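Local coordinates for protein histidine acid phosphatase (Bifidobacterium longum subsp. infantis, PDB 6RXD) that probably removes phosphate groups from inositol polyphosphates such as phytate, and from 2,3-bisphosphoglycerate, as a histidine acid phosphatase of the MINPP subfamily, at residues N277-A282 / P288-E293; K54-L59 / N95-L100; Q215-N220 / A362-T367; Y355-S360 / T402-A407; S146-E151 / S175-D180. One frame throughout, in Å; residues are numbered along the deposited sequence. Where two conformers were deposited one is given.

Contact 1: N277-A282 / P288-E293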
# COMPACT_ATOMS: atom_id res chain seq x y z
N ASN A 277 -11.83 -15.16 22.54
CA ASN A 277 -10.71 -16.08 22.35
C ASN A 277 -9.39 -15.35 22.15
O ASN A 277 -9.37 -14.15 21.88
CB ASN A 277 -11.01 -17.02 21.17
CG ASN A 277 -10.24 -18.32 21.26
OD1 ASN A 277 -9.68 -18.66 22.30
ND2 ASN A 277 -10.24 -19.08 20.16
N CYS A 278 -8.30 -16.08 22.31
CA CYS A 278 -6.96 -15.54 22.13
C CYS A 278 -6.14 -16.57 21.38
O CYS A 278 -6.30 -17.77 21.62
CB CYS A 278 -6.33 -15.25 23.49
SG CYS A 278 -4.69 -14.48 23.44
N ALA A 279 -5.27 -16.12 20.47
CA ALA A 279 -4.40 -17.04 19.74
C ALA A 279 -3.58 -17.89 20.71
O ALA A 279 -3.11 -17.37 21.73
CB ALA A 279 -3.50 -16.27 18.82
N PRO A 280 -3.40 -19.19 20.41
CA PRO A 280 -2.62 -20.07 21.29
C PRO A 280 -1.21 -19.51 21.51
O PRO A 280 -0.55 -19.13 20.54
CB PRO A 280 -2.52 -21.37 20.49
CG PRO A 280 -3.73 -21.37 19.61
CD PRO A 280 -3.92 -19.91 19.23
N GLY A 281 -0.78 -19.44 22.77
CA GLY A 281 0.55 -18.97 23.10
C GLY A 281 0.69 -17.46 23.26
O GLY A 281 1.74 -16.96 23.67
N ALA A 282 -0.37 -16.73 22.93
CA ALA A 282 -0.32 -15.29 22.98
C ALA A 282 -0.65 -14.76 24.38
O ALA A 282 -1.40 -15.37 25.12
CB ALA A 282 -1.28 -14.69 21.96
N PRO A 288 -2.96 -7.28 22.26
CA PRO A 288 -4.43 -7.24 22.27
C PRO A 288 -5.03 -7.75 20.96
O PRO A 288 -6.15 -8.26 20.95
CB PRO A 288 -4.74 -5.74 22.43
CG PRO A 288 -3.51 -5.16 23.05
CD PRO A 288 -2.36 -5.96 22.51
N ASP A 289 -4.28 -7.60 19.87
CA ASP A 289 -4.77 -8.02 18.56
C ASP A 289 -4.74 -9.53 18.39
O ASP A 289 -5.28 -10.05 17.42
CB ASP A 289 -3.97 -7.32 17.46
CG ASP A 289 -4.33 -5.85 17.34
OD1 ASP A 289 -5.54 -5.54 17.33
OD2 ASP A 289 -3.42 -5.00 17.28
N ALA A 290 -4.14 -10.23 19.34
CA ALA A 290 -4.18 -11.69 19.31
C ALA A 290 -5.52 -12.23 19.80
O ALA A 290 -5.79 -13.43 19.75
CB ALA A 290 -3.04 -12.28 20.13
N CYS A 291 -6.36 -11.32 20.28
CA CYS A 291 -7.71 -11.65 20.69
C CYS A 291 -8.68 -10.98 19.73
O CYS A 291 -8.78 -9.76 19.70
CB CYS A 291 -7.95 -11.15 22.11
SG CYS A 291 -6.73 -11.73 23.29
N GLY A 292 -9.41 -11.78 18.96
CA GLY A 292 -10.25 -11.26 17.90
C GLY A 292 -11.63 -10.83 18.36
O GLY A 292 -12.03 -11.06 19.50
N GLU A 293 -12.37 -10.19 17.45
CA GLU A 293 -13.73 -9.76 17.76
C GLU A 293 -14.68 -10.92 17.54
O GLU A 293 -14.61 -11.58 16.52
CB GLU A 293 -14.12 -8.58 16.86
CG GLU A 293 -13.33 -7.33 17.14
CD GLU A 293 -13.65 -6.24 16.17
OE1 GLU A 293 -14.53 -6.50 15.32
OE2 GLU A 293 -13.06 -5.14 16.26
O HOH W 1 -12.54 -13.86 20.15
O HOH W 2 -10.35 -14.50 18.82

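Contact 2: K54-L59 / N95-L100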
# COMPACT_ATOMS: atom_id res chain seq x y z
N LYS A 54 -8.18 -13.83 13.51
CA LYS A 54 -9.48 -13.68 12.85
C LYS A 54 -9.64 -14.67 11.71
O LYS A 54 -10.37 -15.66 11.85
CB LYS A 54 -9.66 -12.24 12.36
CG LYS A 54 -11.00 -11.99 11.68
CD LYS A 54 -11.16 -10.53 11.22
CE LYS A 54 -10.15 -10.17 10.12
NZ LYS A 54 -10.39 -8.79 9.61
N TYR A 55 -8.97 -14.42 10.58
CA TYR A 55 -9.06 -15.32 9.44
C TYR A 55 -8.50 -16.69 9.81
O TYR A 55 -9.06 -17.74 9.47
CB TYR A 55 -8.28 -14.77 8.25
CG TYR A 55 -8.86 -13.50 7.65
CD1 TYR A 55 -10.23 -13.37 7.44
CD2 TYR A 55 -8.03 -12.43 7.31
CE1 TYR A 55 -10.76 -12.21 6.89
CE2 TYR A 55 -8.55 -11.27 6.76
CZ TYR A 55 -9.91 -11.16 6.56
OH TYR A 55 -10.43 -10.01 6.00
N ASP A 56 -7.37 -16.67 10.51
CA ASP A 56 -6.76 -17.90 11.00
C ASP A 56 -7.58 -18.54 12.12
O ASP A 56 -7.69 -19.77 12.20
CB ASP A 56 -5.29 -17.68 11.43
CG ASP A 56 -5.11 -16.54 12.44
OD1 ASP A 56 -4.09 -16.55 13.16
OD2 ASP A 56 -5.95 -15.61 12.51
N ALA A 57 -8.18 -17.71 12.97
CA ALA A 57 -9.03 -18.21 14.04
C ALA A 57 -10.25 -18.93 13.47
O ALA A 57 -10.55 -20.07 13.84
CB ALA A 57 -9.47 -17.07 14.95
N LEU A 58 -10.96 -18.24 12.59
CA LEU A 58 -12.22 -18.77 12.08
C LEU A 58 -12.02 -20.06 11.30
O LEU A 58 -12.83 -21.00 11.41
CB LEU A 58 -12.95 -17.73 11.22
CG LEU A 58 -13.60 -16.58 11.98
CD1 LEU A 58 -13.99 -15.46 11.03
CD2 LEU A 58 -14.82 -17.09 12.73
N LEU A 59 -10.95 -20.12 10.51
CA LEU A 59 -10.71 -21.33 9.74
C LEU A 59 -10.29 -22.50 10.63
O LEU A 59 -10.61 -23.65 10.32
CB LEU A 59 -9.70 -21.07 8.62
CG LEU A 59 -10.25 -20.27 7.43
CD1 LEU A 59 -9.12 -19.95 6.49
CD2 LEU A 59 -11.35 -21.05 6.69
N ASN A 95 5.53 -12.67 16.16
CA ASN A 95 5.83 -11.33 15.65
C ASN A 95 4.99 -10.26 16.31
O ASN A 95 5.42 -9.11 16.43
CB ASN A 95 5.65 -11.28 14.14
CG ASN A 95 6.89 -11.69 13.40
OD1 ASN A 95 7.76 -12.37 13.94
ND2 ASN A 95 6.99 -11.27 12.14
N GLY A 96 3.80 -10.64 16.76
CA GLY A 96 2.82 -9.70 17.26
C GLY A 96 1.87 -9.47 16.10
O GLY A 96 2.31 -9.18 14.98
N TYR A 97 0.58 -9.64 16.34
CA TYR A 97 -0.36 -9.40 15.26
C TYR A 97 -0.29 -7.94 14.80
O TYR A 97 -0.11 -7.02 15.62
CB TYR A 97 -1.77 -9.77 15.71
CG TYR A 97 -2.07 -11.24 15.58
CD1 TYR A 97 -2.71 -11.74 14.45
CD2 TYR A 97 -1.72 -12.13 16.59
CE1 TYR A 97 -3.00 -13.09 14.32
CE2 TYR A 97 -2.01 -13.49 16.47
CZ TYR A 97 -2.65 -13.95 15.33
OH TYR A 97 -2.93 -15.30 15.19
N GLY A 98 -0.37 -7.75 13.48
CA GLY A 98 -0.39 -6.44 12.87
C GLY A 98 0.97 -5.83 12.61
O GLY A 98 1.08 -4.80 11.94
N MET A 99 2.02 -6.47 13.12
CA MET A 99 3.35 -5.88 13.06
C MET A 99 4.01 -6.05 11.70
O MET A 99 3.62 -6.92 10.91
CB MET A 99 4.24 -6.50 14.15
CG MET A 99 3.70 -6.27 15.53
SD MET A 99 3.86 -4.54 16.00
CE MET A 99 5.61 -4.47 16.41
N LEU A 100 5.01 -5.21 11.42
CA LEU A 100 5.82 -5.35 10.21
C LEU A 100 6.45 -6.72 10.21
O LEU A 100 6.88 -7.21 11.25
CB LEU A 100 6.96 -4.32 10.19
CG LEU A 100 6.80 -2.94 9.56
CD1 LEU A 100 8.18 -2.31 9.37
CD2 LEU A 100 6.07 -3.04 8.23

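Contact 3: Q215-N220 / A362-T367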
# COMPACT_ATOMS: atom_id res chain seq x y z
N GLN A 215 -15.34 10.83 3.42
CA GLN A 215 -15.97 9.74 4.17
C GLN A 215 -17.49 9.73 3.99
O GLN A 215 -18.09 8.67 3.85
CB GLN A 215 -15.58 9.81 5.66
CG GLN A 215 -14.11 9.49 5.92
CD GLN A 215 -13.75 8.04 5.62
OE1 GLN A 215 -14.62 7.17 5.64
NE2 GLN A 215 -12.48 7.79 5.33
N ASN A 216 -18.10 10.91 4.00
CA ASN A 216 -19.54 11.01 3.74
C ASN A 216 -19.90 10.57 2.32
O ASN A 216 -20.91 9.89 2.10
CB ASN A 216 -20.06 12.42 4.01
CG ASN A 216 -20.13 12.74 5.49
OD1 ASN A 216 -20.22 11.83 6.33
ND2 ASN A 216 -20.08 14.02 5.83
N PHE A 217 -19.04 10.92 1.37
CA PHE A 217 -19.27 10.53 -0.02
C PHE A 217 -19.32 9.02 -0.21
O PHE A 217 -20.30 8.48 -0.73
CB PHE A 217 -18.21 11.12 -0.93
CG PHE A 217 -18.38 10.73 -2.37
CD1 PHE A 217 -19.37 11.32 -3.14
CD2 PHE A 217 -17.55 9.78 -2.94
CE1 PHE A 217 -19.53 10.96 -4.47
CE2 PHE A 217 -17.71 9.41 -4.27
CZ PHE A 217 -18.70 10.01 -5.03
N VAL A 218 -18.26 8.33 0.22
CA VAL A 218 -18.20 6.89 0.01
C VAL A 218 -19.24 6.12 0.82
O VAL A 218 -19.74 5.09 0.37
CB VAL A 218 -16.79 6.30 0.25
CG1 VAL A 218 -15.78 6.90 -0.71
CG2 VAL A 218 -16.35 6.51 1.68
N ALA A 219 -19.60 6.64 1.99
CA ALA A 219 -20.59 5.98 2.83
C ALA A 219 -21.97 5.98 2.19
O ALA A 219 -22.75 5.04 2.37
CB ALA A 219 -20.65 6.62 4.22
N ASN A 220 -22.28 7.04 1.44
CA ASN A 220 -23.63 7.26 0.94
C ASN A 220 -23.81 7.23 -0.57
O ASN A 220 -24.90 7.46 -1.05
CB ASN A 220 -24.17 8.59 1.47
CG ASN A 220 -24.27 8.62 2.96
OD1 ASN A 220 -24.75 7.67 3.58
ND2 ASN A 220 -23.79 9.70 3.57
N ALA A 362 -16.96 6.73 -13.44
CA ALA A 362 -16.91 7.95 -14.25
C ALA A 362 -17.99 8.93 -13.82
O ALA A 362 -19.11 8.53 -13.49
CB ALA A 362 -17.08 7.60 -15.72
N GLY A 363 -17.66 10.22 -13.83
CA GLY A 363 -18.61 11.24 -13.44
C GLY A 363 -18.33 11.83 -12.06
O GLY A 363 -19.06 12.71 -11.61
N GLN A 364 -17.28 11.34 -11.40
CA GLN A 364 -16.88 11.88 -10.10
C GLN A 364 -15.36 11.89 -9.97
O GLN A 364 -14.66 11.13 -10.65
CB GLN A 364 -17.51 11.07 -8.96
CG GLN A 364 -17.07 9.59 -8.89
CD GLN A 364 -15.71 9.39 -8.22
OE1 GLN A 364 -15.37 10.07 -7.24
NE2 GLN A 364 -14.92 8.47 -8.76
N ASN A 365 -14.84 12.76 -9.10
CA ASN A 365 -13.43 12.69 -8.71
C ASN A 365 -13.27 12.74 -7.20
O ASN A 365 -12.18 12.99 -6.70
CB ASN A 365 -12.60 13.80 -9.37
CG ASN A 365 -13.10 15.20 -9.02
OD1 ASN A 365 -13.99 15.37 -8.18
ND2 ASN A 365 -12.51 16.21 -9.65
N GLU A 366 -14.38 12.53 -6.49
CA GLU A 366 -14.39 12.61 -5.03
C GLU A 366 -13.50 11.55 -4.39
O GLU A 366 -12.94 11.76 -3.32
CB GLU A 366 -15.83 12.46 -4.51
CG GLU A 366 -16.75 13.60 -4.88
CD GLU A 366 -16.28 14.93 -4.33
OE1 GLU A 366 -16.35 15.93 -5.07
OE2 GLU A 366 -15.83 14.97 -3.17
N THR A 367 -13.39 10.40 -5.04
CA THR A 367 -12.59 9.32 -4.46
C THR A 367 -11.09 9.61 -4.41
O THR A 367 -10.40 9.10 -3.54
CB THR A 367 -12.81 7.97 -5.16
OG1 THR A 367 -12.51 8.10 -6.55
CG2 THR A 367 -14.24 7.49 -4.98

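Contact 4: Y355-S360 / T402-A407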
# COMPACT_ATOMS: atom_id res chain seq x y z
N TYR A 355 -13.24 1.04 -6.22
CA TYR A 355 -14.43 1.89 -6.11
C TYR A 355 -14.39 2.89 -4.97
O TYR A 355 -14.96 3.98 -5.09
CB TYR A 355 -15.70 1.03 -6.00
CG TYR A 355 -16.26 0.60 -7.35
CD1 TYR A 355 -16.77 1.54 -8.24
CD2 TYR A 355 -16.28 -0.74 -7.72
CE1 TYR A 355 -17.28 1.16 -9.47
CE2 TYR A 355 -16.79 -1.13 -8.93
CZ TYR A 355 -17.28 -0.18 -9.81
OH TYR A 355 -17.80 -0.57 -11.01
N GLU A 356 -13.75 2.53 -3.87
CA GLU A 356 -13.79 3.36 -2.67
C GLU A 356 -12.59 4.29 -2.56
O GLU A 356 -12.67 5.36 -1.94
CB GLU A 356 -13.88 2.48 -1.42
CG GLU A 356 -15.16 1.66 -1.33
CD GLU A 356 -15.14 0.66 -0.19
OE1 GLU A 356 -14.33 0.82 0.75
OE2 GLU A 356 -15.94 -0.30 -0.24
N LYS A 357 -11.47 3.89 -3.16
CA LYS A 357 -10.20 4.58 -2.95
C LYS A 357 -9.42 4.92 -4.22
O LYS A 357 -8.47 5.71 -4.18
CB LYS A 357 -9.31 3.72 -2.03
CG LYS A 357 -9.98 3.44 -0.68
CD LYS A 357 -9.30 2.34 0.14
CE LYS A 357 -10.05 2.10 1.45
NZ LYS A 357 -9.39 1.05 2.30
N GLY A 358 -9.82 4.34 -5.34
CA GLY A 358 -9.10 4.52 -6.59
C GLY A 358 -9.87 5.40 -7.55
O GLY A 358 -10.64 6.26 -7.13
N PRO A 359 -9.67 5.19 -8.86
CA PRO A 359 -10.35 6.02 -9.86
C PRO A 359 -11.88 5.92 -9.75
O PRO A 359 -12.59 6.90 -10.03
CB PRO A 359 -9.89 5.42 -11.19
CG PRO A 359 -8.56 4.81 -10.88
CD PRO A 359 -8.72 4.25 -9.48
N SER A 360 -12.36 4.75 -9.34
CA SER A 360 -13.79 4.51 -9.15
C SER A 360 -14.57 4.83 -10.42
O SER A 360 -14.05 4.67 -11.53
CB SER A 360 -14.31 5.31 -7.95
OG SER A 360 -15.58 4.83 -7.52
N THR A 402 -3.28 6.19 1.07
CA THR A 402 -2.57 7.37 0.57
C THR A 402 -2.19 7.17 -0.88
O THR A 402 -2.38 8.05 -1.72
CB THR A 402 -1.32 7.64 1.42
OG1 THR A 402 -1.65 7.48 2.80
CG2 THR A 402 -0.78 9.04 1.21
N MET A 403 -1.62 6.00 -1.18
CA MET A 403 -1.11 5.72 -2.52
C MET A 403 -2.20 5.59 -3.59
O MET A 403 -2.04 6.11 -4.69
CB MET A 403 -0.23 4.46 -2.51
CG MET A 403 0.37 4.13 -3.88
SD MET A 403 1.46 5.42 -4.54
CE MET A 403 2.90 5.21 -3.49
N MET A 404 -3.30 4.91 -3.28
CA MET A 404 -4.32 4.68 -4.30
C MET A 404 -4.89 5.99 -4.86
O MET A 404 -4.96 6.17 -6.06
CB MET A 404 -5.42 3.74 -3.79
CG MET A 404 -4.92 2.33 -3.61
SD MET A 404 -6.22 1.20 -3.11
CE MET A 404 -6.30 1.53 -1.38
N PRO A 405 -5.31 6.91 -3.98
CA PRO A 405 -5.81 8.15 -4.60
C PRO A 405 -4.70 9.00 -5.21
O PRO A 405 -4.94 9.68 -6.21
CB PRO A 405 -6.51 8.87 -3.44
CG PRO A 405 -5.89 8.30 -2.19
CD PRO A 405 -5.57 6.85 -2.53
N PHE A 406 -3.50 8.95 -4.64
CA PHE A 406 -2.37 9.72 -5.17
C PHE A 406 -2.07 9.27 -6.60
O PHE A 406 -1.93 10.09 -7.50
CB PHE A 406 -1.15 9.53 -4.25
CG PHE A 406 0.02 10.44 -4.57
CD1 PHE A 406 -0.14 11.82 -4.67
CD2 PHE A 406 1.28 9.90 -4.71
CE1 PHE A 406 0.96 12.65 -4.93
CE2 PHE A 406 2.38 10.71 -4.96
CZ PHE A 406 2.22 12.09 -5.07
N ALA A 407 -2.02 7.95 -6.81
CA ALA A 407 -1.82 7.38 -8.15
C ALA A 407 -2.91 7.80 -9.13
O ALA A 407 -2.64 8.10 -10.29
CB ALA A 407 -1.74 5.85 -8.08

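Contact 5: S146-E151 / S175-D180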
# COMPACT_ATOMS: atom_id res chain seq x y z
N SER A 146 8.22 1.43 9.21
CA SER A 146 8.71 1.25 7.84
C SER A 146 9.75 2.32 7.55
O SER A 146 10.84 2.03 7.03
CB SER A 146 7.56 1.33 6.84
OG SER A 146 6.70 0.22 7.02
N GLY A 147 9.42 3.56 7.90
CA GLY A 147 10.35 4.66 7.76
C GLY A 147 11.65 4.42 8.51
O GLY A 147 12.73 4.75 8.00
N GLU A 148 11.57 3.82 9.69
CA GLU A 148 12.76 3.57 10.49
C GLU A 148 13.70 2.60 9.78
O GLU A 148 14.91 2.74 9.82
CB GLU A 148 12.38 3.05 11.88
CG GLU A 148 11.63 4.08 12.72
CD GLU A 148 10.99 3.48 13.95
OE1 GLU A 148 11.26 2.31 14.26
OE2 GLU A 148 10.20 4.20 14.61
N ASN A 149 13.11 1.62 9.09
CA ASN A 149 13.93 0.70 8.31
C ASN A 149 14.55 1.35 7.07
O ASN A 149 15.69 1.05 6.72
CB ASN A 149 13.12 -0.55 7.95
CG ASN A 149 12.98 -1.50 9.13
OD1 ASN A 149 13.94 -2.17 9.50
ND2 ASN A 149 11.80 -1.54 9.73
N PHE A 150 13.79 2.22 6.41
CA PHE A 150 14.31 3.00 5.30
C PHE A 150 15.50 3.82 5.80
O PHE A 150 16.56 3.88 5.16
CB PHE A 150 13.20 3.91 4.77
CG PHE A 150 13.62 4.87 3.68
CD1 PHE A 150 13.13 4.72 2.38
CD2 PHE A 150 14.43 5.97 3.95
CE1 PHE A 150 13.48 5.62 1.37
CE2 PHE A 150 14.79 6.86 2.95
CZ PHE A 150 14.31 6.69 1.67
N GLU A 151 15.32 4.45 6.96
CA GLU A 151 16.36 5.29 7.54
C GLU A 151 17.63 4.49 7.84
O GLU A 151 18.74 4.93 7.56
CB GLU A 151 15.83 5.99 8.79
CG GLU A 151 16.85 6.87 9.50
CD GLU A 151 16.27 7.58 10.71
OE1 GLU A 151 16.63 8.75 10.93
OE2 GLU A 151 15.47 6.97 11.44
N SER A 175 9.36 9.37 21.01
CA SER A 175 10.62 9.87 21.56
C SER A 175 11.74 8.84 21.46
O SER A 175 12.87 9.11 21.87
CB SER A 175 10.43 10.28 23.02
OG SER A 175 9.91 9.20 23.77
N GLY A 176 11.42 7.66 20.93
CA GLY A 176 12.40 6.60 20.82
C GLY A 176 12.89 6.38 19.39
O GLY A 176 13.49 7.28 18.79
N ASN A 177 12.64 5.19 18.86
CA ASN A 177 13.09 4.82 17.52
C ASN A 177 12.52 5.70 16.42
O ASN A 177 13.11 5.82 15.35
CB ASN A 177 12.78 3.35 17.23
CG ASN A 177 13.52 2.40 18.15
OD1 ASN A 177 14.50 2.79 18.79
ND2 ASN A 177 13.08 1.16 18.21
N GLY A 178 11.37 6.32 16.69
CA GLY A 178 10.74 7.18 15.71
C GLY A 178 10.96 8.67 15.89
O GLY A 178 10.24 9.47 15.30
N LYS A 179 11.96 9.04 16.69
CA LYS A 179 12.22 10.45 17.00
C LYS A 179 12.54 11.35 15.81
O LYS A 179 12.41 12.57 15.89
CB LYS A 179 13.35 10.57 18.04
CG LYS A 179 14.72 10.13 17.52
CD LYS A 179 15.85 10.46 18.51
CE LYS A 179 15.74 9.63 19.78
NZ LYS A 179 15.94 8.17 19.52
N ASP A 180 12.96 10.76 14.69
CA ASP A 180 13.32 11.56 13.53
C ASP A 180 12.14 11.85 12.62
O ASP A 180 12.28 12.59 11.64
CB ASP A 180 14.45 10.88 12.74
CG ASP A 180 15.77 10.88 13.48
OD1 ASP A 180 15.93 11.68 14.43
OD2 ASP A 180 16.65 10.09 13.11
O HOH W 3 10.51 0.75 16.34
O HOH W 4 13.80 7.92 13.86

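Contact 1: N277-A282 / P288-E293
Cys278 and Cys291 meet through their sulfurs, SG to SG 3.4 Å apart in one of two Cys278 conformers. That is too long for a covalent bond, although a disulfide between them is seen in a structure of this protein, so this conformer probably represents an opened pair. In it Cys278 SG is trans to its own N (chi1 -177°) and faces Cys291 SG, which lies beside its N. Next to them Ala279 N donates to Ala290 O at 2.8 Å and 158°, and Cys278 CA offers a CA-H...O contact to the same oxygen at 3.4 Å. Both segments lie in the long loop joining the antiparallel strands 264-265 and 297-298, which that disulfide ties across; a type II beta turn runs from Ala279 to Ala282 and a short 3-10 turn spans 288-290. Small residues suit chains this close: Ala282 CB touches Ala290 CB at 3.5 Å. Farther out, one water links Asn277 N (2.8 Å) to Gly292 O (2.9 Å), and a second accepts from Gly292 N and reaches Asn277 O weakly. Ala279 and Ala282 rest on Val93 of helix 75-95, while Lys276 NZ binds Gly292 O.

Contact 2: K54-L59 / N95-L100
Asp56 and Tyr97 join the start of helix 55-69 to the loop after helix 75-95 by a single short bond. Just before the helix, Lys54 occupies the N-cap position; its backbone N donates to Asp56 OD2 at 3.0 Å and 151°, meeting the oxygen nearly along its C-O bond, while its O takes Leu58 N to start the helical bonding. The aliphatic part of the lysine is not idle, for its CE lies 3.7 Å above the plane of the Tyr55 ring, toward the rim. Tyr55 packs on Leu311 of helix 301-317. Asp56 then does the work. With CG placed between the backbone N and the carbonyl carbon (chi1 53°), one oxygen curls back to the Lys54 amide and the other faces outward. Tyr97 OH donates to this second oxygen, OD1, at 2.7 Å on its syn lone pair. OD1 sits in the plane of the ring at its edge, and the carboxylate is turned 48° from that plane. Tyrosine suits the place because its length spans the gap from the type II turn of Gly96 to Met99, where Gly98 readily takes the positive phi. Thr89 OG1 of helix 75-95 also bonds to OD1. With an alanine in place of Asp56, the Tyr97 hydroxyl, Thr89 OG1 and the Lys54 amide would probably lose this partner, leaving the ring freer to shift. Three donors around one buried carboxylate at a helix N-terminus would be expected to stabilise its negative charge.

Contact 3: Q215-N220 / A362-T367
Phe217 of helix 206-220 reaches across to the loop 362-367 and lays one ring face on Glu366. The tight part is a CH-pi contact: Glu366 CB lies 3.5 Å from the centroid of the Phe217 ring, 11° off its normal, and Glu366 CG follows over the same ring at 3.9 Å from Phe217 CE1. Phe217 CG lies trans to the backbone N (chi1 179°), which swings the ring off the helix into the loop. At the ring's edge, near its plane, Thr367 CG2 approaches Phe217 CE2 to 4.0 Å. Tyr361 also touches Phe217. A flat, apolar phenylalanine suits a neighbour that offers methylene and methyl groups. Behind this the loop is pinned by Gln364, whose chain bends back on itself. Its OE1 accepts from Thr367 N at 3.0 Å in the carbonyl plane, and its NE2 donates to Thr367 OG1 at 3.3 Å and to Tyr361 O. The hydroxyl of Thr367 has its stronger partner in Gly358 O. By contrast, the far side is loose and polar. The Glu366 chain bends away beyond CG, carrying its carboxylate off the ring with the planes 57° apart, and this residue was modelled in two conformers. Here the acid can face outward while its alkyl base stays in the contact. The Gln364 OE1 that lies 3.8 Å from Phe217 CE2 is already taken by Thr367 N, so a polar oxygen can border the aromatic ring without giving up its bond: the attraction across the interface is dispersive and CH-pi, while the polar bonds that set the loop's shape are made within it and to its own neighbours, not to the helix.

Contact 4: Y355-S360 / T402-A407
Near Gly358 the backbone following helix 339-357 passes close to Pro405, with Gly358 CA and Pro405 CA 5.3 Å apart. Lys357 O lies 3.4 Å from Pro405 N, but that nitrogen carries no hydrogen; the carbonyl instead rests against the proline ring, with CD 3.5 Å from Lys357 O. The proline also kinks helix 400-410, since its N has no bond to the preceding turn. Met404 is bent at chi3 (-81°), which folds its CE methyl onto the aliphatic part of Lys357: CE is 3.5 Å from Lys357 CD, tighter than usual. A flexible methionine fits such a crossing, and the extended lysine can bury its methylenes while NZ continues to a salt bridge with Glu401. Gly358 avoids the clash that any CB would make with Pro359 CD. Ser360 OG then closes the turn by donating to Tyr355 O at 2.6 Å. Glu356 belongs with Glu228 and Glu352 to a zinc site seen in a structure of this protein, though no zinc is bound there in this model. His399, just before helix 400-410, starts the His-Ala-Glu sequence characteristic of MINPP enzymes, which ends at Glu401; other histidine acid phosphatases have His-Asp instead.

Contact 5: S146-E151 / S175-D180
Glu148 and Glu151, one turn apart on helix 141-157, both reach to the loop 175-180 that leads into strand 181-183. Strand 132-137, this helix and strand 181-183, parallel to the first, form a beta-alpha-beta crossover, and the loop closes its second connection. The glutamates differ in their first torsion: Glu148 has CG beside the backbone N (chi1 -65°), Glu151 has it trans to N (chi1 179°), and both run extended beyond. Glu148 thus comes to the Asn177-Gly178 peptide, OE2 being 3.2 Å from Gly178 N at a poor angle; that amide is used by Asp174 OD2. A side chain on Gly178 would be tight against OE2, so glycine fits. Glu148 OE1 accepts from a water at 2.7 Å, which in turn accepts from Asn177 ND2. A leucine in place of Glu148 would probably leave this water without its acceptor and break the bridge to Asn177. Glu151 and Asp180 cross nearly at right angles, OE1 only 2.6 Å from OD2, so one acid probably holds a proton; both bind zinc in another structure of this protein. A second water donates to Glu151 OE2 at 3.1 Å and to Asn177 O at 2.7 Å, and accepts from Asp180 N.

Overall arrangement
Contacts 1, 2 and 5 form a chain of touching neighbours and contacts 3 and 4 a separate pair. Contacts 1 and 2, centres about 8 Å apart, touch where Ala290 CA lies 3.7 Å from Tyr97 CD2. The zinc held by Glu94 and His326 is about 13 Å from the side chain of Ala282 and 12 Å from that of Tyr97. Contact 5 meets contact 2 where Leu100 CD2 comes 3.5 Å from Ser146 OG; Ser146 also touches His45, in the family's Arg-His-Gly signature. Contacts 3 and 4 interlock through Thr367 OG1 and Gly358 O at 2.7 Å; contact 4 contains Glu356 of the zinc-binding cluster with Glu228 and Glu352, about 6 Å from the Thr367 side chain.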